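Long-range contacts in glycoprotein (Chandipura virus, PDB 5MDM), which probably attaches the virus to host receptors and, on exposure to acidic endosomal pH, drives fusion between the viral and endosomal membranes: residues K344-K349 with S357-T362; M336-P341 with Y384-H389; K315-T320 with F328-Y333; N9-W14 with W361-K366. All blocks are in the same frame, centred on the assembly; numbering follows the deposited sequence.

The four contacts lie on the same side of the chain's centre, their own centres 11 to 18 Å apart. Contact 4 joins the N-terminal loop 9-14 to residues 361-366, and contact 3, the hairpin of strands 316-322 and 325-338, is nested inside the long loop it closes. Strand 325-338 runs on into contact 2, which encloses the small hairpin of contact 1; that hairpin leads through Trp361 and Thr362 directly into contact 4. Contacts 2 and 4 both reach the five-stranded sheet running from strand 342-343 to strand 365-367. Residues from the start and the last third of the sequence are thus assembled into one compact beta-rich region.

Contact 1: K344-K349 with S357-T362; sequences KEPKGK and SSDIWT
Gly348 and Ser358 face each other as an antiparallel hydrogen-bonded pair, with Gly348 N 2.9 Å from Ser358 O and Ser358 N 2.9 Å from Gly348 O. The two bonds differ in approach: Gly348 N comes in the plane of its carbonyl, whereas Ser358 N stands well above the plane of the Gly348 carbonyl. Beyond this pair Ile360 N bonds almost straight to Pro346 O at 3.2 Å, carrying the bonding as far as Pro346, the centre of an inverse gamma turn.

Ile360 packs both branches against the opposite backbone. Its CG1 sits between the backbone N and the carbonyl carbon (chi1 67°), which puts CG1 3.3 Å from Pro346 O, while the other branch, CG2, lies against the bare backbone of Gly348, 3.3 Å from its N. Phe6 of strand 2-7 also packs on Ile360. Lys347 uses its aliphatic part: CG meets Asp359 OD1 at 3.6 Å, the two side chains crossing at a slant. Further out, the chain bends at chi3 (-65°) and NZ makes a long salt bridge to Glu345, not to Asp359. Pro346 CB rests 3.6 Å from Trp361 O. At the other end Lys349 CG passes 3.4 Å from Ser357 OG; its ammonium group is engaged elsewhere, in a salt bridge that ties the hairpin to Asp339 of contact 2.

Short antiparallel pairing of strands 347-349 and 357-359, closed by a seven-residue connection, makes this a two-stranded beta hairpin with a long loop, set within the central domain of the rhabdovirus glycoprotein.

Contact 2: M336-P341 with Y384-H389; sequences MWIDGP and YKFPWH
Pro341 O accepts a hydrogen bond from Phe386 N at 3.0 Å, the polar link between these segments. It is nearly straight at nitrogen (172°), and the donor lies close to the extension of the carbonyl bond.

Apolar contacts flank it. Pro341 and Trp388 run alongside each other in the same direction, and the proline CB meets the six-membered part of the indole at its edge, 3.6 Å from Trp388 CE3. Trp388 CG is anti to the backbone N (chi1 -176°), and the ring, turned about chi2, brings its six-membered edge to the proline. Ile338 makes the second apolar contact with the terminal methyl of its longer branch, CD1 lying 3.7 Å from Phe386 CD2. Ile4 of strand 2-7 touches both Ile338 and Phe386.

The second subunit also packs here. Pro341 touches Asp339 of that subunit, Trp388 its Pro341 and Lys385 its Glu399, so the proline and indole pair belongs to an interface as well as to the chain's own core.

Residues 384-389 lie in a region assigned to trimerization by similarity, although the interface here is with one other subunit. The bond from Phe386 to Pro341 extends the antiparallel pairing of strands 342-343 and 383-385, where Tyr384 bonds to Leu343, at the edge of the beta sheet within this chain.

Contact 3: K315-T320 with F328-Y333; sequences KGLAYT and FAHTRY
Gly316 with Thr331, and Ala318 with Ala329, are antiparallel hydrogen-bonded pairs whose four backbone bonds join the two strands. Gly316 N lies 2.9 Å from Thr331 O, and Ala318 N the same 2.9 Å from Ala329 O, the latter in its carbonyl plane; each is matched by a bond in the reverse direction.

On the face that carries Lys315, Leu317, Tyr319, Phe328, His330 and Arg332, Leu317 is central. Its CD2 methyl stands over the middle of the imidazole, 3.6 Å from the His330 ring centroid, a CH-pi contact, and also approaches the edge of the Phe328 ring at CD1, 4.2 Å away. Phe328 in turn offers CB to Tyr319 CE1 at 3.7 Å. The bend of Lys315 at chi2 (70°) sets CD near Thr331 O, and CE beyond it lies at the edge of the His330 ring, 4.0 Å from CD2.

Tyr333 reaches across to Leu317 O with its hydroxyl; the bond is modelled as very short, and its exact length is doubtful. The same hydroxyl has a second partner, Asn375 ND2, while Asn375 OD1 bonds to Tyr319 N, so one outer-shell asparagine links the tyrosine to the strand it grips.

Trp14 packs on Ala318 and Ala329, and Leu12 and Pro7 on Thr331. Strands 316-322 and 325-338 thereby form an antiparallel beta hairpin within a larger antiparallel sheet.

Contact 4: N9-W14 with W361-K366; sequences NTKLDW and WTQWFK
A surface contact distant in sequence docks the N-terminal loop 9-14 onto residues 361-366, which lead into strand 365-367, with Thr10, Leu12 and Trp14 meeting Trp361, Thr362, Gln363 and Phe365. Gln363 does much of the polar work. With CG anti to the backbone N (chi1 -177°) and the rest of the chain extended, its amide meets the backbone of a single residue twice: OE1 accepts from Leu12 N at 2.7 Å, and NE2 donates to Leu12 O at 3.2 Å, lying in the plane of that carbonyl. The glutamine side chain thus pairs with the loop much as a neighbouring peptide group would. Thr10 O receives Thr362 N at 3.1 Å in a nearly straight bond, and lies over one face of the Trp361 indole, toward its rim.

The loop joins strands 2-7 and 15-16, both of which pair with strand 325-338 in an antiparallel sheet; the contact therefore connects that sheet with the one that ends in strand 365-367.

Apolar and aromatic packing continues along the interface. Leu12 CG meets the edge of Trp361 at CZ3, 3.5 Å away, and Trp14 CZ2 approaches Trp361 CH2 at 3.7 Å. Phe365 turns its edge to the face of Trp14 in a T-shaped pair, the centroid of the five-membered ring of Trp14 4.8 Å from that of Phe365 and the planes at 84°. Trp14 also packs on Ala318, Thr320 and Ile322 of strand 316-322, and Pro374 touches both tryptophans, Trp14 and Trp361.

Contact 1: K344-K349 with S357-T362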
# COMPACT_ATOMS: atom_id res chain seq x y z
N LYS A 344 17.44 3.66 -25.77
CA LYS A 344 18.61 3.86 -26.63
C LYS A 344 18.24 3.82 -28.11
O LYS A 344 18.63 4.68 -28.88
CB LYS A 344 19.70 2.82 -26.34
CG LYS A 344 20.38 2.98 -24.99
CD LYS A 344 21.81 2.45 -25.04
CE LYS A 344 22.67 3.29 -25.99
NZ LYS A 344 24.01 2.70 -26.24
N GLU A 345 17.48 2.79 -28.49
CA GLU A 345 17.00 2.64 -29.86
C GLU A 345 15.46 2.66 -29.86
O GLU A 345 14.84 2.24 -28.89
CB GLU A 345 17.53 1.34 -30.47
CG GLU A 345 19.05 1.29 -30.58
CD GLU A 345 19.54 0.03 -31.27
OE1 GLU A 345 20.76 -0.04 -31.57
OE2 GLU A 345 18.73 -0.88 -31.51
N PRO A 346 14.85 3.14 -30.96
CA PRO A 346 13.39 3.29 -30.99
C PRO A 346 12.69 1.95 -31.21
O PRO A 346 11.91 1.80 -32.15
CB PRO A 346 13.17 4.20 -32.20
CG PRO A 346 14.27 3.82 -33.13
CD PRO A 346 15.46 3.48 -32.26
N LYS A 347 12.97 0.99 -30.33
CA LYS A 347 12.43 -0.35 -30.48
C LYS A 347 11.50 -0.71 -29.34
O LYS A 347 11.46 -0.04 -28.31
CB LYS A 347 13.57 -1.39 -30.57
CG LYS A 347 14.61 -1.08 -31.65
CD LYS A 347 15.39 -2.32 -32.07
CE LYS A 347 16.24 -2.88 -30.95
NZ LYS A 347 17.04 -4.06 -31.39
N GLY A 348 10.74 -1.79 -29.52
CA GLY A 348 9.84 -2.27 -28.50
C GLY A 348 9.43 -3.70 -28.77
O GLY A 348 9.46 -4.16 -29.91
N LYS A 349 9.04 -4.40 -27.72
CA LYS A 349 8.57 -5.77 -27.86
C LYS A 349 7.08 -5.76 -28.17
O LYS A 349 6.28 -5.20 -27.42
CB LYS A 349 8.89 -6.56 -26.59
CG LYS A 349 10.38 -6.69 -26.33
CD LYS A 349 10.68 -7.14 -24.91
CE LYS A 349 10.28 -6.07 -23.91
NZ LYS A 349 10.97 -4.78 -24.16
N SER A 357 12.37 -7.61 -29.73
CA SER A 357 12.32 -6.16 -29.92
C SER A 357 12.40 -5.81 -31.40
O SER A 357 13.26 -6.31 -32.12
CB SER A 357 13.45 -5.47 -29.15
OG SER A 357 13.21 -5.52 -27.75
N SER A 358 11.49 -4.96 -31.84
CA SER A 358 11.42 -4.55 -33.24
C SER A 358 11.34 -3.04 -33.35
O SER A 358 11.02 -2.36 -32.38
CB SER A 358 10.20 -5.20 -33.92
OG SER A 358 9.06 -5.17 -33.08
N ASP A 359 11.65 -2.51 -34.52
CA ASP A 359 11.49 -1.09 -34.78
C ASP A 359 10.02 -0.73 -34.71
O ASP A 359 9.20 -1.35 -35.39
CB ASP A 359 12.05 -0.72 -36.16
CG ASP A 359 13.54 -0.41 -36.13
OD1 ASP A 359 14.06 -0.09 -35.05
OD2 ASP A 359 14.17 -0.49 -37.21
N ILE A 360 9.68 0.25 -33.88
CA ILE A 360 8.29 0.61 -33.66
C ILE A 360 7.92 1.93 -34.34
O ILE A 360 6.77 2.14 -34.71
CB ILE A 360 7.94 0.66 -32.16
CG1 ILE A 360 8.67 1.81 -31.47
CG2 ILE A 360 8.29 -0.66 -31.50
CD1 ILE A 360 8.42 1.88 -29.98
N TRP A 361 8.91 2.81 -34.49
CA TRP A 361 8.73 4.06 -35.22
C TRP A 361 10.05 4.56 -35.80
O TRP A 361 11.07 4.58 -35.11
CB TRP A 361 8.12 5.14 -34.32
CG TRP A 361 7.74 6.36 -35.08
CD1 TRP A 361 8.45 7.53 -35.17
CD2 TRP A 361 6.57 6.54 -35.88
NE1 TRP A 361 7.79 8.42 -35.98
CE2 TRP A 361 6.63 7.84 -36.43
CE3 TRP A 361 5.48 5.73 -36.20
CZ2 TRP A 361 5.64 8.34 -37.27
CZ3 TRP A 361 4.49 6.23 -37.03
CH2 TRP A 361 4.58 7.52 -37.55
N THR A 362 10.02 4.98 -37.06
CA THR A 362 11.23 5.39 -37.75
C THR A 362 11.05 6.64 -38.61
O THR A 362 11.98 7.08 -39.28
CB THR A 362 11.76 4.27 -38.64
OG1 THR A 362 12.96 4.71 -39.30
CG2 THR A 362 10.73 3.90 -39.69

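Contact 2: M336-P341 with Y384-H389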
# COMPACT_ATOMS: atom_id res chain seq x y z
N MET A 336 2.41 -2.51 -26.86
CA MET A 336 3.82 -2.86 -26.97
C MET A 336 4.48 -2.77 -25.61
O MET A 336 4.04 -2.00 -24.75
CB MET A 336 4.54 -1.92 -27.93
CG MET A 336 3.97 -1.91 -29.32
SD MET A 336 4.89 -0.77 -30.37
CE MET A 336 4.07 -1.01 -31.94
N TRP A 337 5.53 -3.55 -25.41
CA TRP A 337 6.34 -3.41 -24.21
C TRP A 337 7.68 -2.77 -24.53
O TRP A 337 8.39 -3.21 -25.44
CB TRP A 337 6.53 -4.76 -23.52
CG TRP A 337 5.27 -5.24 -22.88
CD1 TRP A 337 4.91 -5.10 -21.57
CD2 TRP A 337 4.19 -5.91 -23.53
NE1 TRP A 337 3.67 -5.66 -21.36
CE2 TRP A 337 3.21 -6.16 -22.55
CE3 TRP A 337 3.95 -6.32 -24.84
CZ2 TRP A 337 2.01 -6.81 -22.84
CZ3 TRP A 337 2.76 -6.96 -25.13
CH2 TRP A 337 1.81 -7.20 -24.13
N ILE A 338 8.02 -1.71 -23.80
CA ILE A 338 9.29 -1.02 -24.00
C ILE A 338 10.20 -1.20 -22.80
O ILE A 338 9.73 -1.52 -21.70
CB ILE A 338 9.08 0.47 -24.29
CG1 ILE A 338 8.30 1.12 -23.15
CG2 ILE A 338 8.36 0.65 -25.61
CD1 ILE A 338 8.04 2.59 -23.37
N ASP A 339 11.50 -1.00 -23.00
CA ASP A 339 12.49 -1.29 -21.97
C ASP A 339 12.57 -0.23 -20.87
O ASP A 339 13.08 -0.50 -19.79
CB ASP A 339 13.88 -1.51 -22.60
CG ASP A 339 13.92 -2.73 -23.50
OD1 ASP A 339 12.91 -3.00 -24.18
OD2 ASP A 339 14.96 -3.42 -23.54
N GLY A 340 12.05 0.96 -21.14
CA GLY A 340 12.05 2.03 -20.16
C GLY A 340 11.48 3.32 -20.73
O GLY A 340 11.32 3.43 -21.94
N PRO A 341 11.19 4.30 -19.86
CA PRO A 341 10.61 5.58 -20.29
C PRO A 341 11.54 6.32 -21.24
O PRO A 341 11.08 7.12 -22.05
CB PRO A 341 10.45 6.36 -18.98
CG PRO A 341 11.36 5.69 -18.02
CD PRO A 341 11.40 4.25 -18.41
N TYR A 384 15.60 8.11 -26.69
CA TYR A 384 14.22 8.28 -27.12
C TYR A 384 13.31 8.36 -25.91
O TYR A 384 13.32 7.47 -25.05
CB TYR A 384 13.80 7.14 -28.04
CG TYR A 384 14.60 7.08 -29.32
CD1 TYR A 384 15.76 6.32 -29.40
CD2 TYR A 384 14.20 7.78 -30.45
CE1 TYR A 384 16.50 6.27 -30.57
CE2 TYR A 384 14.93 7.74 -31.62
CZ TYR A 384 16.08 6.98 -31.68
OH TYR A 384 16.81 6.93 -32.85
N LYS A 385 12.53 9.43 -25.83
CA LYS A 385 11.72 9.71 -24.64
C LYS A 385 10.21 9.64 -24.86
O LYS A 385 9.66 10.28 -25.78
CB LYS A 385 12.10 11.08 -24.05
CG LYS A 385 13.58 11.22 -23.70
CD LYS A 385 13.86 12.56 -23.02
CE LYS A 385 15.32 12.70 -22.62
NZ LYS A 385 16.23 12.76 -23.80
N PHE A 386 9.56 8.84 -24.02
CA PHE A 386 8.11 8.82 -23.89
C PHE A 386 7.75 9.58 -22.63
O PHE A 386 8.48 9.53 -21.64
CB PHE A 386 7.60 7.38 -23.74
CG PHE A 386 7.61 6.58 -25.02
CD1 PHE A 386 6.59 6.71 -25.94
CD2 PHE A 386 8.63 5.68 -25.28
CE1 PHE A 386 6.59 5.97 -27.12
CE2 PHE A 386 8.64 4.93 -26.44
CZ PHE A 386 7.62 5.08 -27.37
N PRO A 387 6.62 10.30 -22.66
CA PRO A 387 6.08 10.91 -21.44
C PRO A 387 5.57 9.81 -20.52
O PRO A 387 4.92 8.87 -20.98
CB PRO A 387 4.91 11.73 -21.96
CG PRO A 387 4.51 11.04 -23.21
CD PRO A 387 5.77 10.56 -23.83
N TRP A 388 5.87 9.92 -19.23
CA TRP A 388 5.61 8.83 -18.29
C TRP A 388 4.16 8.37 -18.23
O TRP A 388 3.87 7.23 -17.86
CB TRP A 388 6.10 9.20 -16.89
CG TRP A 388 5.95 8.08 -15.92
CD1 TRP A 388 5.16 8.06 -14.80
CD2 TRP A 388 6.60 6.81 -15.98
NE1 TRP A 388 5.29 6.86 -14.16
CE2 TRP A 388 6.16 6.07 -14.86
CE3 TRP A 388 7.51 6.23 -16.86
CZ2 TRP A 388 6.61 4.77 -14.61
CZ3 TRP A 388 7.95 4.94 -16.61
CH2 TRP A 388 7.50 4.23 -15.50
N HIS A 389 3.24 9.26 -18.59
CA HIS A 389 1.82 8.96 -18.42
C HIS A 389 1.29 8.02 -19.49
O HIS A 389 0.25 7.40 -19.30
CB HIS A 389 0.99 10.24 -18.39
CG HIS A 389 0.84 10.90 -19.72
ND1 HIS A 389 -0.27 10.72 -20.52
CD2 HIS A 389 1.65 11.76 -20.40
CE1 HIS A 389 -0.14 11.43 -21.63
NE2 HIS A 389 1.02 12.06 -21.58

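Contact 3: K315-T320 with F328-Y333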
# COMPACT_ATOMS: atom_id res chain seq x y z
N LYS A 315 -8.36 1.20 -33.22
CA LYS A 315 -8.29 2.11 -34.35
C LYS A 315 -8.40 3.53 -33.82
O LYS A 315 -9.37 3.86 -33.14
CB LYS A 315 -9.41 1.80 -35.35
CG LYS A 315 -9.44 2.69 -36.58
CD LYS A 315 -8.27 2.42 -37.52
CE LYS A 315 -8.28 3.38 -38.70
NZ LYS A 315 -7.13 3.13 -39.62
N GLY A 316 -7.41 4.36 -34.11
CA GLY A 316 -7.43 5.74 -33.69
C GLY A 316 -6.60 6.69 -34.54
O GLY A 316 -6.27 6.39 -35.69
N LEU A 317 -6.27 7.84 -33.96
CA LEU A 317 -5.46 8.83 -34.64
C LEU A 317 -4.22 9.14 -33.82
O LEU A 317 -4.23 9.07 -32.59
CB LEU A 317 -6.26 10.11 -34.85
CG LEU A 317 -7.57 10.00 -35.62
CD1 LEU A 317 -8.22 11.36 -35.76
CD2 LEU A 317 -7.34 9.37 -36.98
N ALA A 318 -3.13 9.48 -34.51
CA ALA A 318 -1.94 9.96 -33.84
C ALA A 318 -1.72 11.41 -34.26
O ALA A 318 -2.23 11.84 -35.29
CB ALA A 318 -0.75 9.10 -34.19
N TYR A 319 -0.96 12.15 -33.46
CA TYR A 319 -0.72 13.56 -33.72
C TYR A 319 0.76 13.89 -33.61
O TYR A 319 1.48 13.30 -32.81
CB TYR A 319 -1.54 14.43 -32.76
CG TYR A 319 -3.04 14.30 -32.92
CD1 TYR A 319 -3.74 15.14 -33.77
CD2 TYR A 319 -3.75 13.34 -32.23
CE1 TYR A 319 -5.10 15.02 -33.93
CE2 TYR A 319 -5.12 13.21 -32.38
CZ TYR A 319 -5.79 14.06 -33.23
OH TYR A 319 -7.16 13.94 -33.39
N THR A 320 1.21 14.85 -34.42
CA THR A 320 2.59 15.31 -34.34
C THR A 320 2.70 16.73 -34.88
O THR A 320 1.72 17.31 -35.32
CB THR A 320 3.56 14.38 -35.10
OG1 THR A 320 4.91 14.71 -34.76
CG2 THR A 320 3.37 14.49 -36.60
N PHE A 328 -2.25 15.10 -38.15
CA PHE A 328 -2.81 13.87 -37.62
C PHE A 328 -2.53 12.73 -38.59
O PHE A 328 -2.11 12.95 -39.73
CB PHE A 328 -4.31 14.02 -37.41
CG PHE A 328 -5.11 13.89 -38.67
CD1 PHE A 328 -5.86 12.75 -38.92
CD2 PHE A 328 -5.10 14.89 -39.62
CE1 PHE A 328 -6.59 12.62 -40.08
CE2 PHE A 328 -5.83 14.77 -40.78
CZ PHE A 328 -6.58 13.63 -41.01
N ALA A 329 -2.77 11.50 -38.15
CA ALA A 329 -2.68 10.34 -39.03
C ALA A 329 -3.55 9.21 -38.51
O ALA A 329 -3.56 8.92 -37.32
CB ALA A 329 -1.24 9.89 -39.16
N HIS A 330 -4.30 8.58 -39.41
CA HIS A 330 -5.04 7.37 -39.06
C HIS A 330 -4.05 6.27 -38.71
O HIS A 330 -2.98 6.18 -39.32
CB HIS A 330 -5.95 6.93 -40.20
CG HIS A 330 -7.28 7.61 -40.22
ND1 HIS A 330 -7.48 8.84 -40.81
CD2 HIS A 330 -8.48 7.25 -39.71
CE1 HIS A 330 -8.74 9.20 -40.67
NE2 HIS A 330 -9.37 8.25 -40.01
N THR A 331 -4.40 5.44 -37.74
CA THR A 331 -3.55 4.33 -37.36
C THR A 331 -4.32 3.36 -36.48
O THR A 331 -5.43 3.65 -36.06
CB THR A 331 -2.30 4.79 -36.59
OG1 THR A 331 -1.40 3.69 -36.43
CG2 THR A 331 -2.68 5.34 -35.23
N ARG A 332 -3.73 2.20 -36.22
CA ARG A 332 -4.29 1.29 -35.24
C ARG A 332 -3.29 1.13 -34.12
O ARG A 332 -2.21 0.58 -34.31
CB ARG A 332 -4.65 -0.07 -35.86
CG ARG A 332 -5.12 -1.12 -34.86
CD ARG A 332 -6.10 -2.13 -35.47
NE ARG A 332 -5.54 -2.83 -36.62
CZ ARG A 332 -5.83 -2.55 -37.89
NH1 ARG A 332 -6.68 -1.57 -38.17
NH2 ARG A 332 -5.28 -3.24 -38.87
N TYR A 333 -3.63 1.65 -32.95
CA TYR A 333 -2.78 1.49 -31.78
C TYR A 333 -2.77 0.03 -31.36
O TYR A 333 -3.79 -0.66 -31.42
CB TYR A 333 -3.29 2.36 -30.63
CG TYR A 333 -3.07 3.84 -30.81
CD1 TYR A 333 -2.00 4.48 -30.21
CD2 TYR A 333 -3.95 4.60 -31.56
CE1 TYR A 333 -1.81 5.84 -30.35
CE2 TYR A 333 -3.76 5.97 -31.72
CZ TYR A 333 -2.69 6.58 -31.11
OH TYR A 333 -2.49 7.93 -31.26

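Contact 4: N9-W14 with W361-K366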
# COMPACT_ATOMS: atom_id res chain seq x y z
N ASN A 9 2.39 0.58 -37.25
CA ASN A 9 3.36 0.85 -38.30
C ASN A 9 4.42 1.87 -37.87
O ASN A 9 4.15 2.75 -37.05
CB ASN A 9 2.66 1.31 -39.59
CG ASN A 9 1.45 0.47 -39.93
OD1 ASN A 9 0.32 0.84 -39.62
ND2 ASN A 9 1.69 -0.68 -40.56
N THR A 10 5.62 1.73 -38.43
CA THR A 10 6.73 2.61 -38.09
C THR A 10 6.64 3.91 -38.87
O THR A 10 7.36 4.87 -38.59
CB THR A 10 8.08 1.93 -38.39
OG1 THR A 10 8.24 1.78 -39.81
CG2 THR A 10 8.13 0.56 -37.74
N LYS A 11 5.76 3.92 -39.87
CA LYS A 11 5.50 5.11 -40.67
C LYS A 11 4.00 5.26 -40.86
O LYS A 11 3.28 4.27 -41.02
CB LYS A 11 6.19 5.01 -42.04
CG LYS A 11 7.71 4.95 -41.99
CD LYS A 11 8.31 4.82 -43.38
CE LYS A 11 7.97 6.02 -44.25
NZ LYS A 11 8.61 5.97 -45.60
N LEU A 12 3.52 6.50 -40.85
CA LEU A 12 2.12 6.78 -41.08
C LEU A 12 1.95 7.87 -42.13
O LEU A 12 2.84 8.69 -42.34
CB LEU A 12 1.43 7.21 -39.77
CG LEU A 12 1.34 6.16 -38.66
CD1 LEU A 12 0.70 6.77 -37.42
CD2 LEU A 12 0.55 4.95 -39.14
N ASP A 13 0.81 7.86 -42.81
CA ASP A 13 0.49 8.90 -43.77
C ASP A 13 -0.11 10.11 -43.04
O ASP A 13 -1.26 10.08 -42.60
CB ASP A 13 -0.49 8.38 -44.83
CG ASP A 13 -0.74 9.39 -45.94
OD1 ASP A 13 0.21 10.12 -46.30
OD2 ASP A 13 -1.87 9.44 -46.45
N TRP A 14 0.70 11.16 -42.90
CA TRP A 14 0.29 12.35 -42.16
C TRP A 14 -0.43 13.38 -43.04
O TRP A 14 -0.11 13.55 -44.21
CB TRP A 14 1.49 13.01 -41.47
CG TRP A 14 2.16 12.13 -40.46
CD1 TRP A 14 3.23 11.32 -40.66
CD2 TRP A 14 1.80 11.98 -39.07
NE1 TRP A 14 3.57 10.67 -39.49
CE2 TRP A 14 2.70 11.06 -38.50
CE3 TRP A 14 0.80 12.53 -38.26
CZ2 TRP A 14 2.64 10.68 -37.16
CZ3 TRP A 14 0.74 12.15 -36.93
CH2 TRP A 14 1.65 11.24 -36.40
N TRP A 361 8.91 2.81 -34.49
CA TRP A 361 8.73 4.06 -35.22
C TRP A 361 10.05 4.56 -35.80
O TRP A 361 11.07 4.58 -35.11
CB TRP A 361 8.12 5.14 -34.32
CG TRP A 361 7.74 6.36 -35.08
CD1 TRP A 361 8.45 7.53 -35.17
CD2 TRP A 361 6.57 6.54 -35.88
NE1 TRP A 361 7.79 8.42 -35.98
CE2 TRP A 361 6.63 7.84 -36.43
CE3 TRP A 361 5.48 5.73 -36.20
CZ2 TRP A 361 5.64 8.34 -37.27
CZ3 TRP A 361 4.49 6.23 -37.03
CH2 TRP A 361 4.58 7.52 -37.55
N THR A 362 10.02 4.98 -37.06
CA THR A 362 11.23 5.39 -37.75
C THR A 362 11.05 6.64 -38.61
O THR A 362 11.98 7.08 -39.28
CB THR A 362 11.76 4.27 -38.64
OG1 THR A 362 12.96 4.71 -39.30
CG2 THR A 362 10.73 3.90 -39.69
N GLN A 363 9.84 7.20 -38.60
CA GLN A 363 9.52 8.37 -39.41
C GLN A 363 9.60 9.65 -38.58
O GLN A 363 8.58 10.16 -38.11
CB GLN A 363 8.11 8.20 -40.01
CG GLN A 363 7.67 9.32 -40.93
CD GLN A 363 6.19 9.22 -41.26
OE1 GLN A 363 5.49 8.35 -40.75
NE2 GLN A 363 5.72 10.11 -42.12
N TRP A 364 10.81 10.15 -38.39
CA TRP A 364 11.04 11.28 -37.49
C TRP A 364 10.96 12.64 -38.19
O TRP A 364 11.46 12.80 -39.30
CB TRP A 364 12.40 11.13 -36.80
CG TRP A 364 12.53 9.82 -36.11
CD1 TRP A 364 13.09 8.68 -36.60
CD2 TRP A 364 12.06 9.50 -34.79
NE1 TRP A 364 13.02 7.67 -35.67
CE2 TRP A 364 12.39 8.15 -34.55
CE3 TRP A 364 11.41 10.22 -33.80
CZ2 TRP A 364 12.08 7.51 -33.35
CZ3 TRP A 364 11.10 9.59 -32.61
CH2 TRP A 364 11.44 8.25 -32.40
N PHE A 365 10.33 13.60 -37.53
CA PHE A 365 10.15 14.93 -38.11
C PHE A 365 11.02 15.97 -37.42
O PHE A 365 11.27 15.89 -36.22
CB PHE A 365 8.68 15.36 -38.05
CG PHE A 365 7.78 14.52 -38.91
CD1 PHE A 365 7.80 14.65 -40.29
CD2 PHE A 365 6.92 13.60 -38.34
CE1 PHE A 365 6.97 13.88 -41.08
CE2 PHE A 365 6.09 12.83 -39.13
CZ PHE A 365 6.12 12.97 -40.50
N LYS A 366 11.48 16.95 -38.20
CA LYS A 366 12.30 18.04 -37.67
C LYS A 366 11.48 18.87 -36.68
O LYS A 366 10.53 19.54 -37.07
CB LYS A 366 12.80 18.92 -38.82
CG LYS A 366 13.79 19.99 -38.40
CD LYS A 366 15.11 19.38 -37.95
CE LYS A 366 16.16 20.45 -37.69
NZ LYS A 366 16.42 21.27 -38.90